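Local coordinates for protein BIS(5'-nucleosyl)-tetraphosphatase (Diadenosine tetraphosphatase), putative (Plasmodium falciparum, PDB 5CFI) that probably hydrolyses diadenosine tetraphosphate asymmetrically, as a Nudix-family bis(5'-nucleosyl)-tetraphosphatase, at residues B[31-36]-B[45-50]; B[69-74]-B[106-111]; B[81-86]-B[136-141]. All coordinates share one frame; numbering follows the deposited sequence.

Interaction 1 of 3, residues B[31-36]-B[45-50]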
# COMPACT_ATOMS: atom_id res chain seq x y z
N GLU B 31 -7.34 -0.75 -7.30
CA GLU B 31 -6.21 0.16 -7.20
C GLU B 31 -5.78 0.45 -5.77
O GLU B 31 -6.61 0.57 -4.87
CB GLU B 31 -6.53 1.46 -7.93
CG GLU B 31 -7.84 2.12 -7.57
CD GLU B 31 -8.14 3.29 -8.48
OE1 GLU B 31 -7.56 3.32 -9.59
OE2 GLU B 31 -8.91 4.19 -8.11
N PHE B 32 -4.47 0.61 -5.58
CA PHE B 32 -3.83 0.61 -4.25
C PHE B 32 -3.41 2.02 -3.86
O PHE B 32 -3.07 2.82 -4.71
CB PHE B 32 -2.64 -0.34 -4.26
CG PHE B 32 -2.95 -1.66 -4.91
CD1 PHE B 32 -2.83 -1.82 -6.29
CD2 PHE B 32 -3.43 -2.73 -4.15
CE1 PHE B 32 -3.15 -3.04 -6.89
CE2 PHE B 32 -3.73 -3.94 -4.74
CZ PHE B 32 -3.60 -4.09 -6.13
N LEU B 33 -3.45 2.32 -2.57
CA LEU B 33 -3.12 3.65 -2.10
C LEU B 33 -1.62 3.82 -1.95
O LEU B 33 -0.95 2.99 -1.36
CB LEU B 33 -3.81 3.92 -0.75
CG LEU B 33 -3.42 5.24 -0.10
CD1 LEU B 33 -3.63 6.39 -1.08
CD2 LEU B 33 -4.21 5.44 1.21
N PHE B 34 -1.09 4.89 -2.52
CA PHE B 34 0.36 5.14 -2.45
C PHE B 34 0.60 6.56 -2.01
O PHE B 34 0.02 7.50 -2.55
CB PHE B 34 1.02 4.85 -3.80
CG PHE B 34 1.46 3.44 -3.97
CD1 PHE B 34 2.81 3.11 -3.92
CD2 PHE B 34 0.52 2.42 -4.15
CE1 PHE B 34 3.23 1.79 -4.06
CE2 PHE B 34 0.93 1.09 -4.29
CZ PHE B 34 2.28 0.77 -4.23
N LEU B 35 1.40 6.72 -0.97
CA LEU B 35 1.75 8.05 -0.49
C LEU B 35 3.16 8.42 -0.93
O LEU B 35 4.05 7.57 -0.97
CB LEU B 35 1.64 8.09 1.02
CG LEU B 35 0.45 7.29 1.53
CD1 LEU B 35 0.57 7.16 3.02
CD2 LEU B 35 -0.84 7.97 1.12
N LYS B 36 3.34 9.69 -1.29
CA LYS B 36 4.66 10.16 -1.72
C LYS B 36 5.40 10.85 -0.59
O LYS B 36 4.98 11.91 -0.13
CB LYS B 36 4.54 11.14 -2.89
CG LYS B 36 5.87 11.29 -3.61
CD LYS B 36 5.89 12.53 -4.44
CE LYS B 36 7.23 12.74 -5.08
NZ LYS B 36 7.15 13.92 -5.95
N THR B 45 5.17 4.77 -1.63
CA THR B 45 4.91 3.47 -0.99
C THR B 45 3.48 3.39 -0.50
O THR B 45 2.78 4.41 -0.45
CB THR B 45 5.84 3.20 0.24
OG1 THR B 45 5.52 4.11 1.29
CG2 THR B 45 7.32 3.29 -0.13
N PRO B 46 3.02 2.19 -0.12
CA PRO B 46 1.78 2.16 0.67
C PRO B 46 2.07 2.67 2.07
O PRO B 46 3.23 2.68 2.47
CB PRO B 46 1.41 0.67 0.69
CG PRO B 46 2.16 0.06 -0.44
CD PRO B 46 3.44 0.85 -0.53
N PRO B 47 1.03 3.10 2.80
CA PRO B 47 1.19 3.51 4.20
C PRO B 47 1.85 2.41 5.03
O PRO B 47 1.49 1.26 4.87
CB PRO B 47 -0.25 3.77 4.66
CG PRO B 47 -1.13 3.26 3.59
CD PRO B 47 -0.35 3.28 2.32
N LYS B 48 2.80 2.75 5.89
CA LYS B 48 3.55 1.74 6.62
C LYS B 48 4.34 2.43 7.74
O LYS B 48 4.37 3.66 7.79
CB LYS B 48 4.50 1.00 5.69
CG LYS B 48 5.53 1.93 5.13
CD LYS B 48 6.35 1.28 4.07
CE LYS B 48 7.33 2.25 3.43
NZ LYS B 48 8.44 2.48 4.31
N GLY B 49 4.98 1.67 8.62
CA GLY B 49 5.71 2.28 9.72
C GLY B 49 6.50 1.27 10.53
O GLY B 49 6.46 0.09 10.25
N LEU B 50 7.22 1.75 11.54
CA LEU B 50 8.14 0.88 12.28
C LEU B 50 7.45 0.13 13.39
O LEU B 50 6.72 0.72 14.18
CB LEU B 50 9.30 1.68 12.87
CG LEU B 50 10.17 2.29 11.78
CD1 LEU B 50 10.76 3.60 12.26
CD2 LEU B 50 11.24 1.29 11.33
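Thr45 meets Leu35 through its backbone, as an antiparallel hydrogen-bonded pair of the hairpin made by strands 30-37 and 44-50. Thr45 N donates to Leu35 O at 3.1 Å, and Leu35 N returns a bond to Thr45 O at 2.7 Å. The Thr45 hydroxyl looks after its own segment: OG1 donates to Pro46 O at 2.9 Å, from above the carbonyl plane.

At Pro46 the chain has no N-H to offer, and the contact changes character. Its CD sits over a face of the Phe34 ring, 4.1 Å from the centroid and 29° off the normal, a CH-pi contact between two side chains that lie side by side and point the same way. On its backbone side, Pro46 CA directs a C-H toward Leu33 O at 3.5 Å.

Pro47 turns to the other side of strand 30-37, that of Leu33 and Leu35. Its CB meets Leu35 CD1 at 3.9 Å, the two side chains crossing at about a right angle, and its CD lies 3.7 Å from Leu33 O. Beyond it, Lys48 N bonds to Glu68 OE1, and Gly49 opens the sequence matching the Nudix box, so the hairpin leads straight into the family motif.

Two backbone hydrogen bonds between Thr45 and Leu35 therefore carry the polar part of this contact, while the prolines, which have no N-H to donate, hold on through C-H contacts and apolar surface within a buried core.

Interaction 2 of 3, residues B[69-74]-B[106-111]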
# COMPACT_ATOMS: atom_id res chain seq x y z
N THR B 69 -2.76 8.13 6.97
CA THR B 69 -3.88 8.50 6.13
C THR B 69 -5.15 8.95 6.80
O THR B 69 -6.01 9.47 6.16
CB THR B 69 -4.30 7.34 5.24
OG1 THR B 69 -4.85 6.33 6.05
CG2 THR B 69 -3.16 6.79 4.51
N GLY B 70 -5.27 8.74 8.08
CA GLY B 70 -6.47 9.13 8.80
C GLY B 70 -7.59 8.13 8.70
O GLY B 70 -8.65 8.32 9.20
N ILE B 71 -7.29 7.04 8.03
CA ILE B 71 -8.20 5.93 7.82
C ILE B 71 -8.03 4.87 8.87
O ILE B 71 -6.94 4.30 9.01
CB ILE B 71 -7.98 5.25 6.42
CG1 ILE B 71 -8.22 6.23 5.27
CG2 ILE B 71 -8.86 3.99 6.25
CD1 ILE B 71 -8.04 5.60 3.88
N ASN B 72 -9.10 4.58 9.60
CA ASN B 72 -9.03 3.61 10.67
C ASN B 72 -9.40 2.22 10.16
O ASN B 72 -9.99 2.08 9.10
CB ASN B 72 -9.93 4.05 11.82
CG ASN B 72 -9.65 3.28 13.09
OD1 ASN B 72 -8.52 2.87 13.35
ND2 ASN B 72 -10.69 3.07 13.90
N LYS B 73 -9.03 1.20 10.94
CA LYS B 73 -9.33 -0.21 10.67
C LYS B 73 -10.81 -0.51 10.38
O LYS B 73 -11.13 -1.42 9.61
CB LYS B 73 -8.87 -1.07 11.86
CG LYS B 73 -9.55 -2.44 11.96
CD LYS B 73 -9.04 -3.41 10.91
CE LYS B 73 -9.92 -4.69 10.86
NZ LYS B 73 -11.20 -4.54 10.07
N ASP B 74 -11.70 0.26 10.98
CA ASP B 74 -13.13 0.02 10.78
C ASP B 74 -13.58 0.49 9.41
O ASP B 74 -14.67 0.17 8.98
CB ASP B 74 -13.96 0.71 11.88
CG ASP B 74 -13.99 2.23 11.73
OD1 ASP B 74 -13.09 2.80 11.06
OD2 ASP B 74 -14.92 2.87 12.29
N ASN B 106 -15.69 3.04 -0.99
CA ASN B 106 -14.75 3.30 -2.07
C ASN B 106 -14.38 4.76 -2.21
O ASN B 106 -13.55 5.10 -3.04
CB ASN B 106 -15.35 2.82 -3.39
CG ASN B 106 -14.36 2.04 -4.21
OD1 ASN B 106 -14.10 0.87 -3.95
ND2 ASN B 106 -13.77 2.70 -5.20
N GLU B 107 -15.00 5.61 -1.39
CA GLU B 107 -14.86 7.05 -1.51
C GLU B 107 -14.29 7.63 -0.24
O GLU B 107 -14.33 8.86 -0.04
CB GLU B 107 -16.22 7.71 -1.80
CG GLU B 107 -16.88 7.24 -3.07
CD GLU B 107 -16.35 7.97 -4.28
OE1 GLU B 107 -15.46 8.85 -4.12
OE2 GLU B 107 -16.84 7.67 -5.39
N GLU B 108 -13.81 6.74 0.63
CA GLU B 108 -13.09 7.12 1.84
C GLU B 108 -11.98 8.08 1.45
O GLU B 108 -11.30 7.90 0.44
CB GLU B 108 -12.52 5.88 2.54
CG GLU B 108 -12.04 6.08 3.97
CD GLU B 108 -13.16 6.38 4.97
OE1 GLU B 108 -14.27 5.83 4.83
OE2 GLU B 108 -12.92 7.17 5.91
N ASN B 109 -11.81 9.13 2.25
CA ASN B 109 -10.86 10.17 1.90
C ASN B 109 -9.55 10.07 2.68
O ASN B 109 -9.53 9.97 3.90
CB ASN B 109 -11.51 11.54 2.10
CG ASN B 109 -12.49 11.89 0.96
OD1 ASN B 109 -12.45 11.29 -0.13
ND2 ASN B 109 -13.37 12.86 1.20
N VAL B 110 -8.45 10.08 1.94
CA VAL B 110 -7.10 10.10 2.49
C VAL B 110 -6.75 11.46 3.09
O VAL B 110 -6.90 12.50 2.45
CB VAL B 110 -6.07 9.74 1.40
CG1 VAL B 110 -4.64 9.84 1.92
CG2 VAL B 110 -6.35 8.36 0.86
N ILE B 111 -6.29 11.43 4.34
CA ILE B 111 -5.78 12.62 5.00
C ILE B 111 -4.29 12.42 5.31
O ILE B 111 -3.93 11.61 6.16
CB ILE B 111 -6.55 12.95 6.29
CG1 ILE B 111 -8.05 13.07 6.01
CG2 ILE B 111 -6.06 14.26 6.89
CD1 ILE B 111 -8.39 14.27 5.17
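Thr69 and Ile111 meet at a flat group, the carbonyl that joins Thr69 to Gly70, and no aromatic ring takes part in this contact. Ile111 N donates to Thr69 O at 2.7 Å, standing 29° out of the carbonyl plane, and Ile111 CB rests 3.5 Å from the same oxygen. This is the one hydrogen bond that crosses between the two loops; beside it, Thr69 CA makes a C-H contact to Ile111 O at 3.1 Å.

The side chains meet mainly through apolar atoms. Thr69 CB approaches Val110 CG1 at 4.2 Å. Further along, the CG1 and CD1 atoms of Ile71 lie against Glu108 CG, the CD1 contact measuring 4.0 Å, as the two side chains slide past each other in opposite directions; Glu108 is bent at its second torsion (chi2 67°), and it is the methylene that does the touching. Ile71 CD1 also comes within 4.4 Å of Val110 CG2.

Thr69 is held firmly from its own side. With chi1 at 68°, OG1 lies between the backbone N and the carbonyl carbon, where it accepts from Ile71 N at 3.2 Å to form an ST turn; it is also hydrogen-bonded to Thr65 O in the preceding helical turn. Gly70, with positive phi, takes the chain out of the helix, and Gly70-Ile71 fit the closing Gly-hydrophobic pair of the Nudix box.

The contact thus ties the C-terminal end of helix 57-69 to the loop between strands 92-103 and 116-122. Thr69 and Val110 both pack on Leu33 of strand 30-37, while Ile71 reaches Leu13 of strand 6-16 and Tyr76 of strand 76-89.

Interaction 3 of 3, residues B[81-86]-B[136-141]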
# COMPACT_ATOMS: atom_id res chain seq x y z
N TYR B 81 -4.29 -11.91 2.12
CA TYR B 81 -3.05 -11.86 1.34
C TYR B 81 -2.05 -10.93 1.98
O TYR B 81 -2.39 -9.84 2.44
CB TYR B 81 -3.31 -11.42 -0.12
CG TYR B 81 -2.00 -11.14 -0.86
CD1 TYR B 81 -1.30 -12.16 -1.48
CD2 TYR B 81 -1.46 -9.86 -0.88
CE1 TYR B 81 -0.10 -11.92 -2.11
CE2 TYR B 81 -0.25 -9.61 -1.50
CZ TYR B 81 0.42 -10.64 -2.12
OH TYR B 81 1.63 -10.39 -2.76
N GLN B 82 -0.78 -11.35 1.99
CA GLN B 82 0.29 -10.49 2.51
C GLN B 82 1.62 -10.73 1.81
O GLN B 82 1.81 -11.74 1.11
CB GLN B 82 0.45 -10.68 4.03
CG GLN B 82 0.97 -12.03 4.48
CD GLN B 82 1.29 -12.05 5.98
OE1 GLN B 82 0.39 -12.15 6.81
NE2 GLN B 82 2.57 -11.93 6.33
N LYS B 83 2.55 -9.81 1.99
CA LYS B 83 3.88 -10.06 1.44
C LYS B 83 4.95 -9.35 2.24
O LYS B 83 4.71 -8.30 2.83
CB LYS B 83 3.96 -9.63 -0.03
CG LYS B 83 5.12 -10.24 -0.80
CD LYS B 83 5.35 -9.55 -2.14
CE LYS B 83 6.31 -10.35 -3.02
NZ LYS B 83 7.15 -9.48 -3.92
N THR B 84 6.14 -9.93 2.26
CA THR B 84 7.27 -9.30 2.92
C THR B 84 8.39 -8.96 1.94
O THR B 84 8.89 -9.82 1.22
CB THR B 84 7.81 -10.18 4.04
OG1 THR B 84 6.82 -10.27 5.07
CG2 THR B 84 9.08 -9.57 4.63
N LEU B 85 8.75 -7.69 1.93
CA LEU B 85 9.84 -7.17 1.13
C LEU B 85 11.11 -6.96 1.97
O LEU B 85 11.10 -6.20 2.94
CB LEU B 85 9.39 -5.87 0.47
CG LEU B 85 8.03 -6.08 -0.21
CD1 LEU B 85 7.55 -4.79 -0.82
CD2 LEU B 85 8.13 -7.16 -1.26
N LYS B 86 12.21 -7.62 1.60
CA LYS B 86 13.47 -7.42 2.30
C LYS B 86 14.36 -6.46 1.52
O LYS B 86 14.58 -6.65 0.33
CB LYS B 86 14.20 -8.75 2.51
CG LYS B 86 13.47 -9.73 3.43
CD LYS B 86 14.18 -11.09 3.48
CE LYS B 86 13.39 -12.11 4.31
NZ LYS B 86 14.01 -13.47 4.30
N LEU B 136 7.96 -4.03 -5.02
CA LEU B 136 6.66 -3.42 -4.80
C LEU B 136 5.77 -3.63 -6.00
O LEU B 136 4.55 -3.77 -5.88
CB LEU B 136 6.79 -1.93 -4.50
CG LEU B 136 6.72 -1.53 -3.04
CD1 LEU B 136 6.70 -0.02 -2.89
CD2 LEU B 136 5.48 -2.13 -2.43
N ALA B 137 6.37 -3.66 -7.19
CA ALA B 137 5.62 -3.97 -8.39
C ALA B 137 5.16 -5.41 -8.32
O ALA B 137 4.03 -5.70 -8.68
CB ALA B 137 6.46 -3.73 -9.63
N ASP B 138 6.05 -6.29 -7.86
CA ASP B 138 5.69 -7.69 -7.64
C ASP B 138 4.53 -7.76 -6.67
O ASP B 138 3.57 -8.50 -6.89
CB ASP B 138 6.88 -8.51 -7.09
CG ASP B 138 7.97 -8.78 -8.14
OD1 ASP B 138 7.93 -8.22 -9.26
OD2 ASP B 138 8.88 -9.59 -7.84
N LEU B 139 4.61 -6.95 -5.61
CA LEU B 139 3.56 -6.93 -4.60
C LEU B 139 2.21 -6.58 -5.20
O LEU B 139 1.21 -7.28 -4.98
CB LEU B 139 3.88 -5.93 -3.49
CG LEU B 139 2.70 -5.72 -2.55
CD1 LEU B 139 2.51 -6.98 -1.78
CD2 LEU B 139 2.90 -4.56 -1.63
N LEU B 140 2.20 -5.49 -5.96
CA LEU B 140 0.99 -5.06 -6.65
C LEU B 140 0.48 -6.12 -7.61
O LEU B 140 -0.72 -6.37 -7.65
CB LEU B 140 1.24 -3.76 -7.42
CG LEU B 140 1.56 -2.53 -6.58
CD1 LEU B 140 1.33 -1.30 -7.40
CD2 LEU B 140 0.70 -2.52 -5.35
N LYS B 141 1.38 -6.75 -8.37
CA LYS B 141 1.00 -7.79 -9.33
C LYS B 141 0.30 -8.97 -8.64
O LYS B 141 -0.79 -9.38 -9.03
CB LYS B 141 2.23 -8.31 -10.07
CG LYS B 141 2.83 -7.35 -11.09
CD LYS B 141 4.00 -8.00 -11.84
CE LYS B 141 4.50 -7.11 -12.99
NZ LYS B 141 5.15 -5.85 -12.51
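Leu139 of the helix packs against strand 81-86 mainly with one methyl, CD1. This atom lies 3.5 Å from Lys83 CB, while on the Tyr81 side it meets the ring at its edge, near the ring plane, 3.8 Å from CE2. Leu139 has CG anti to the backbone N (chi1 170°), which swings the branch toward the strand. Further up, Leu85 CD1 touches Leu136 CD2 at 3.7 Å, the two leucines crossing at about a right angle; Leu136 also leans on Phe34 and so joins this patch to the core.

These apolar contacts seat helix 134-148 against one side of the mixed sheet, as expected for the alpha/beta/alpha sandwich of Nudix proteins. Strand 81-86 and helix 136-141 run almost exactly antiparallel (172°), their axes 9.5 Å apart at the closest, with no hydrogen bond between the two segments.

The polar side is looser. The Lys83 chain stretches past Leu139 in the opposite direction, CD 3.8 Å from Leu139 CD1, and turns at its last torsion so that NZ ends 3.3 Å from Asp138 CB. The carboxylate is farther away: OD2 is 4.3 Å from NZ, too far for a salt bridge, though the opposite charges probably still attract. NZ makes a weak hydrogen bond to Ser135 O, and Tyr81 OH another weak one to Glu142 OE1.

Interaction 1 is the middle of the three, its centre about 12 Å from those of both others, and it touches each. On one side of strand 30-37, Leu33 CD2 packs 3.6 Å from Val110 CG2 of interaction 2. From the other side, Leu140 CD2 of helix segment 136-141 reaches Phe32 CD1 at 3.7 Å, and Leu136 CD2 approaches Pro46 CD at 4.1 Å. Interactions 2 and 3 do not touch: their nearest atoms are about 12 Å apart, on opposite sides of the chain's centre. Interactions 1 and 2 lie at either end of the sequence matching the Nudix box, with helix 57-69 between them.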